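Local coordinates for cutm, flavoprotein of carbon monoxide dehydrogenase (Hydrogenophaga pseudoflava, PDB 1FFV) that binds FAD as the flavoprotein subunit of carbon monoxide dehydrogenase and probably passes electrons from CO oxidation on to an external acceptor, at residues C[28-33]-C[52-57]; C[129-134]-C[199-204]. One frame throughout, in Å; residues are numbered along the deposited sequence.

Contact 1 of 2, residues C[28-33]-C[52-57]; sequences AKLLAG and IDINRI. With FAD (flavin-adenine dinucleotide), chain J.
Leu31 O is approached by three groups of the 52-57 segment. Ile54 N gives it a nearly straight hydrogen bond of 3.0 Å, in the carbonyl plane. Asp53 CA lies 3.6 Å from Leu31 O as a C-H donor, and Ile54 CG1 presses on the same oxygen. This is the parallel pairing of a beta-alpha-beta unit, strand 28-31, helix 37-42 and strand 50-53, in the FAD-binding domain. The ladder continues with Leu31 N to Ile52 O at 2.7 Å and Ile52 N to Lys29 O at 2.8 Å. On one face, Leu30 CD2 meets Ile52 CB and, at 3.9 Å, Ile54 CG2. Helix 14-24 covers Leu30 and Ile52 through Leu21. On the other face, Leu31 CD1 lies over the carboxylate carbon of Asp53. Asp53 OD1 takes Asn55 N in an Asx turn, while OD2 is bonded to Tyr8 OH and to a side chain of another protein chain. The end of strand 28-31 and the turn after it hold FAD. Leu30 O accepts from the ribose O2B, and Lys29 NZ reaches the ribose O3B at 2.7 Å. Ala32 N bonds phosphate O1A at 3.0 Å. With CG1 between N and carbonyl carbon (chi1 55°), Ile54 brings CD1 to 3.7 Å from adenine N6A.

Contact 2 of 2, residues C[129-134]-C[199-204]; sequences SIAVEA and AVVMRK
Ala131 and Val201 bury the most surface here, and Ala199 adds the next largest share. The methyl of Ala131 points at the strand and rests on Ala199 and Val201, whose side chains point to the same face of the strand. Ala131 CB is 3.8 Å from Ala199 CB and also 3.8 Å from Val201 CG2. The small alanine side chains let the helix backbone come close, with Ala131 CA 5.7 Å from Val200 CA. Val201 touches mainly through one branch. CG1 stands anti to the backbone N (chi1 -180°), and this turns CG2 onto the end of the helix. There Val201 CG2 lies 3.1 Å from Ala131 O, a tight approach of a methyl to a carbonyl oxygen. The same CG2 meets Val132 CG1 at 4.1 Å, the two side chains crossing at a slant. No hydrogen bond links the two segments; the side chains meet through methyl groups, and Val201 also packs on a backbone carbonyl. The contact sets the C-terminal end of helix 125-131 against strand 196-205, part of the antiparallel sheet that continues into strand 208-217. The helix ends in a Schellman motif. Glu133 takes a positive phi of 64°, and Ala134 N bonds back to Ser129 O at 2.9 Å. On the far side of the strand, Val200 points away from Ala131 and packs on Ala278 and Ala282 of helix 264-285. The strand is thus covered by a helix on both faces. Val132 also touches Val172 of strand 166-173, which belongs to a different sheet. Beyond the helix end, Glu133 OE1 makes a salt bridge with Arg213 of the neighbouring strand 208-217. Glu133 OE2 lies 4.6 Å from Arg203 NH2, of opposite charge but not in contact.

How the contacts relate
From the N terminus, contact 1 comes first. Its strands 28-31 and 50-53 close a short loop of 18 residues that carries helix 37-42. This loop is complete well before contact 2 opens, so the two follow in series and neither nest nor cross. Contact 2 spans 64 residues between 129-134 and 199-204. That loop is rich in strand, holds no helix, and runs into the C-terminal part of the chain. Contact 1 joins the outer strand 28-31 to the central strand 50-53 of the small parallel sheet, beside FAD. Contact 2 joins the FAD-binding family region to the C-terminal one. They sit on opposite sides of the chain centre, with contact centres about 29 Å apart.

Contact 1 of 2, residues C[28-33]-C[52-57]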
# COMPACT_ATOMS: atom_id res chain seq x y z
N ALA C 28 40.66 10.65 21.89
CA ALA C 28 39.43 11.13 22.50
C ALA C 28 39.27 12.62 22.24
O ALA C 28 40.26 13.34 22.05
CB ALA C 28 39.43 10.85 23.99
N LYS C 29 38.02 13.07 22.24
CA LYS C 29 37.69 14.47 22.01
C LYS C 29 36.50 14.88 22.88
O LYS C 29 35.52 14.14 22.99
CB LYS C 29 37.36 14.70 20.53
CG LYS C 29 38.44 15.45 19.76
CD LYS C 29 38.53 16.86 20.30
CE LYS C 29 39.53 17.70 19.54
NZ LYS C 29 39.55 19.05 20.16
N LEU C 30 36.61 16.05 23.51
CA LEU C 30 35.53 16.55 24.36
C LEU C 30 34.34 16.96 23.50
O LEU C 30 34.51 17.64 22.48
CB LEU C 30 36.01 17.75 25.18
CG LEU C 30 37.12 17.49 26.20
CD1 LEU C 30 37.62 18.81 26.78
CD2 LEU C 30 36.60 16.58 27.30
N LEU C 31 33.15 16.53 23.90
CA LEU C 31 31.93 16.87 23.17
C LEU C 31 31.16 17.90 23.99
O LEU C 31 30.72 17.61 25.11
CB LEU C 31 31.05 15.63 23.00
CG LEU C 31 30.06 15.48 21.83
CD1 LEU C 31 28.97 14.50 22.23
CD2 LEU C 31 29.44 16.81 21.43
N ALA C 32 31.03 19.11 23.46
CA ALA C 32 30.28 20.16 24.15
C ALA C 32 28.95 20.29 23.41
O ALA C 32 28.20 19.32 23.31
CB ALA C 32 31.06 21.46 24.16
N GLY C 33 28.66 21.47 22.87
CA GLY C 33 27.42 21.66 22.13
C GLY C 33 27.37 20.83 20.85
O GLY C 33 26.31 20.66 20.25
N ILE C 52 34.02 12.39 24.66
CA ILE C 52 33.75 12.60 26.07
C ILE C 52 32.76 13.75 26.19
O ILE C 52 33.12 14.91 26.04
CB ILE C 52 35.03 12.93 26.85
CG1 ILE C 52 36.03 11.79 26.70
CG2 ILE C 52 34.70 13.17 28.33
CD1 ILE C 52 37.42 12.19 27.09
N ASP C 53 31.51 13.38 26.44
CA ASP C 53 30.44 14.35 26.59
C ASP C 53 30.53 15.06 27.94
O ASP C 53 30.47 14.43 29.00
CB ASP C 53 29.09 13.63 26.45
CG ASP C 53 27.91 14.58 26.29
OD1 ASP C 53 28.03 15.79 26.59
OD2 ASP C 53 26.84 14.10 25.87
N ILE C 54 30.67 16.38 27.89
CA ILE C 54 30.75 17.17 29.11
C ILE C 54 29.47 17.96 29.40
O ILE C 54 29.49 18.90 30.19
CB ILE C 54 31.99 18.11 29.09
CG1 ILE C 54 31.97 19.00 27.84
CG2 ILE C 54 33.27 17.29 29.15
CD1 ILE C 54 33.10 20.00 27.77
N ASN C 55 28.34 17.54 28.81
CA ASN C 55 27.04 18.20 29.01
C ASN C 55 26.33 17.83 30.31
O ASN C 55 25.30 18.43 30.64
CB ASN C 55 26.06 17.88 27.87
CG ASN C 55 26.30 18.72 26.64
OD1 ASN C 55 26.99 18.27 25.71
ND2 ASN C 55 25.73 19.92 26.60
N ARG C 56 26.84 16.83 31.03
CA ARG C 56 26.21 16.40 32.27
C ARG C 56 27.05 16.73 33.52
O ARG C 56 26.95 16.06 34.55
CB ARG C 56 25.89 14.90 32.20
CG ARG C 56 24.97 14.50 31.04
CD ARG C 56 23.52 14.92 31.26
NE ARG C 56 22.93 14.24 32.41
N ILE C 57 27.85 17.79 33.40
CA ILE C 57 28.71 18.26 34.48
C ILE C 57 28.21 19.64 34.91
O ILE C 57 28.48 20.64 34.25
CB ILE C 57 30.17 18.37 34.00
CG1 ILE C 57 30.65 17.02 33.48
CG2 ILE C 57 31.07 18.85 35.11
CD1 ILE C 57 32.05 17.03 32.88
PA FAD J . 31.83 21.52 20.00
O1A FAD J . 31.95 20.36 20.91
O2A FAD J . 31.21 21.36 18.81
O5B FAD J . 33.26 21.88 19.76
C5B FAD J . 34.13 22.15 20.84
C4B FAD J . 35.56 22.04 20.33
O4B FAD J . 36.35 22.58 21.43
C3B FAD J . 36.13 20.64 20.23
O3B FAD J . 37.38 20.54 19.66
C2B FAD J . 36.00 20.23 21.68
O2B FAD J . 36.70 19.06 21.93
C1B FAD J . 36.57 21.43 22.38
N9A FAD J . 35.88 21.88 23.57
C8A FAD J . 34.55 22.17 23.71
N7A FAD J . 34.23 22.57 24.95
C5A FAD J . 35.42 22.52 25.64
C6A FAD J . 35.74 22.85 27.02
N6A FAD J . 34.88 23.25 27.90
N1A FAD J . 37.06 22.68 27.34
C2A FAD J . 37.99 22.26 26.45
N3A FAD J . 37.78 21.95 25.17
C4A FAD J . 36.48 22.10 24.80
N1 FAD J . 29.98 30.30 15.57
C2 FAD J . 30.24 31.60 15.58
O2 FAD J . 31.00 32.08 16.35
N3 FAD J . 29.62 32.51 14.67
C4 FAD J . 28.72 32.07 13.74
O4 FAD J . 28.21 32.88 12.98
C4X FAD J . 28.43 30.65 13.71
N5 FAD J . 27.56 30.17 12.82
C5X FAD J . 27.33 28.83 12.84
C6 FAD J . 26.42 28.35 11.90
C7 FAD J . 26.11 27.03 11.83
C7M FAD J . 25.12 26.53 10.80
C8 FAD J . 26.72 26.09 12.74
C8M FAD J . 26.39 24.62 12.68
C9 FAD J . 27.63 26.56 13.70
C9A FAD J . 27.93 27.92 13.75
N10 FAD J . 28.85 28.46 14.69
C10 FAD J . 29.11 29.78 14.68
C1' FAD J . 29.50 27.54 15.69
C2' FAD J . 29.00 27.35 17.19
O2' FAD J . 28.97 28.75 17.24
C3' FAD J . 30.19 26.42 17.28
O3' FAD J . 28.95 25.82 17.68
C4' FAD J . 30.64 25.85 18.61
O4' FAD J . 31.73 26.49 17.85
C5' FAD J . 31.76 24.83 18.84
O5' FAD J . 30.99 25.06 20.23
P FAD J . 30.29 23.82 20.79
O1P FAD J . 29.77 24.28 22.17
O2P FAD J . 29.28 23.33 19.97
O3P FAD J . 31.29 22.74 20.87

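Contact 2 of 2, residues C[129-134]-C[199-204]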
# COMPACT_ATOMS: atom_id res chain seq x y z
N SER C 129 36.17 37.91 23.28
CA SER C 129 36.85 37.64 24.53
C SER C 129 38.06 38.54 24.74
O SER C 129 38.39 38.90 25.86
CB SER C 129 37.25 36.16 24.63
OG SER C 129 38.26 35.83 23.70
N ILE C 130 38.72 38.89 23.64
CA ILE C 130 39.89 39.77 23.69
C ILE C 130 39.43 41.20 24.02
O ILE C 130 39.98 41.84 24.92
CB ILE C 130 40.65 39.75 22.34
CG1 ILE C 130 41.22 38.35 22.09
CG2 ILE C 130 41.75 40.80 22.31
CD1 ILE C 130 41.92 38.17 20.75
N ALA C 131 38.38 41.66 23.35
CA ALA C 131 37.86 43.00 23.60
C ALA C 131 37.41 43.22 25.06
O ALA C 131 37.62 44.30 25.62
CB ALA C 131 36.72 43.30 22.65
N VAL C 132 36.79 42.21 25.66
CA VAL C 132 36.32 42.31 27.05
C VAL C 132 37.39 41.93 28.08
O VAL C 132 37.14 41.99 29.28
CB VAL C 132 35.03 41.48 27.30
CG1 VAL C 132 33.89 41.98 26.40
CG2 VAL C 132 35.28 39.99 27.07
N GLU C 133 38.56 41.52 27.60
CA GLU C 133 39.70 41.15 28.44
C GLU C 133 39.45 39.93 29.30
O GLU C 133 39.89 39.86 30.45
CB GLU C 133 40.12 42.34 29.31
CG GLU C 133 40.55 43.56 28.53
CD GLU C 133 40.89 44.73 29.42
OE1 GLU C 133 42.03 44.80 29.92
OE2 GLU C 133 40.01 45.59 29.64
N ALA C 134 38.76 38.95 28.73
CA ALA C 134 38.44 37.72 29.44
C ALA C 134 39.66 36.87 29.75
O ALA C 134 40.74 37.06 29.20
CB ALA C 134 37.44 36.92 28.65
N ALA C 199 35.38 43.77 17.16
CA ALA C 199 34.86 43.92 18.51
C ALA C 199 35.61 45.07 19.17
O ALA C 199 36.84 45.18 19.05
CB ALA C 199 35.05 42.63 19.31
N VAL C 200 34.87 45.94 19.85
CA VAL C 200 35.44 47.10 20.54
C VAL C 200 34.81 47.35 21.91
O VAL C 200 33.60 47.22 22.09
CB VAL C 200 35.24 48.40 19.70
CG1 VAL C 200 35.48 49.64 20.58
CG2 VAL C 200 36.18 48.43 18.52
N VAL C 201 35.67 47.70 22.87
CA VAL C 201 35.24 48.08 24.21
C VAL C 201 36.07 49.33 24.48
O VAL C 201 37.29 49.32 24.26
CB VAL C 201 35.57 47.01 25.28
CG1 VAL C 201 35.08 47.48 26.65
CG2 VAL C 201 34.91 45.68 24.94
N MET C 202 35.42 50.41 24.88
CA MET C 202 36.13 51.66 25.15
C MET C 202 35.52 52.51 26.26
O MET C 202 34.33 52.41 26.57
CB MET C 202 36.27 52.50 23.87
CG MET C 202 35.02 53.28 23.45
SD MET C 202 35.26 54.27 21.94
CE MET C 202 35.97 55.65 22.59
N ARG C 203 36.37 53.32 26.88
CA ARG C 203 35.95 54.23 27.93
C ARG C 203 36.31 55.64 27.51
O ARG C 203 37.27 55.86 26.77
CB ARG C 203 36.60 53.88 29.27
CG ARG C 203 35.80 52.90 30.12
CD ARG C 203 36.52 52.56 31.42
NE ARG C 203 37.03 51.19 31.39
CZ ARG C 203 38.27 50.83 31.73
NH1 ARG C 203 39.16 51.72 32.13
NH2 ARG C 203 38.62 49.56 31.61
N LYS C 204 35.52 56.59 27.99
CA LYS C 204 35.67 58.00 27.65
C LYS C 204 35.98 58.84 28.89
O LYS C 204 35.63 58.48 30.01
CB LYS C 204 34.38 58.46 26.96
CG LYS C 204 34.07 59.94 26.94
CD LYS C 204 32.66 60.17 26.39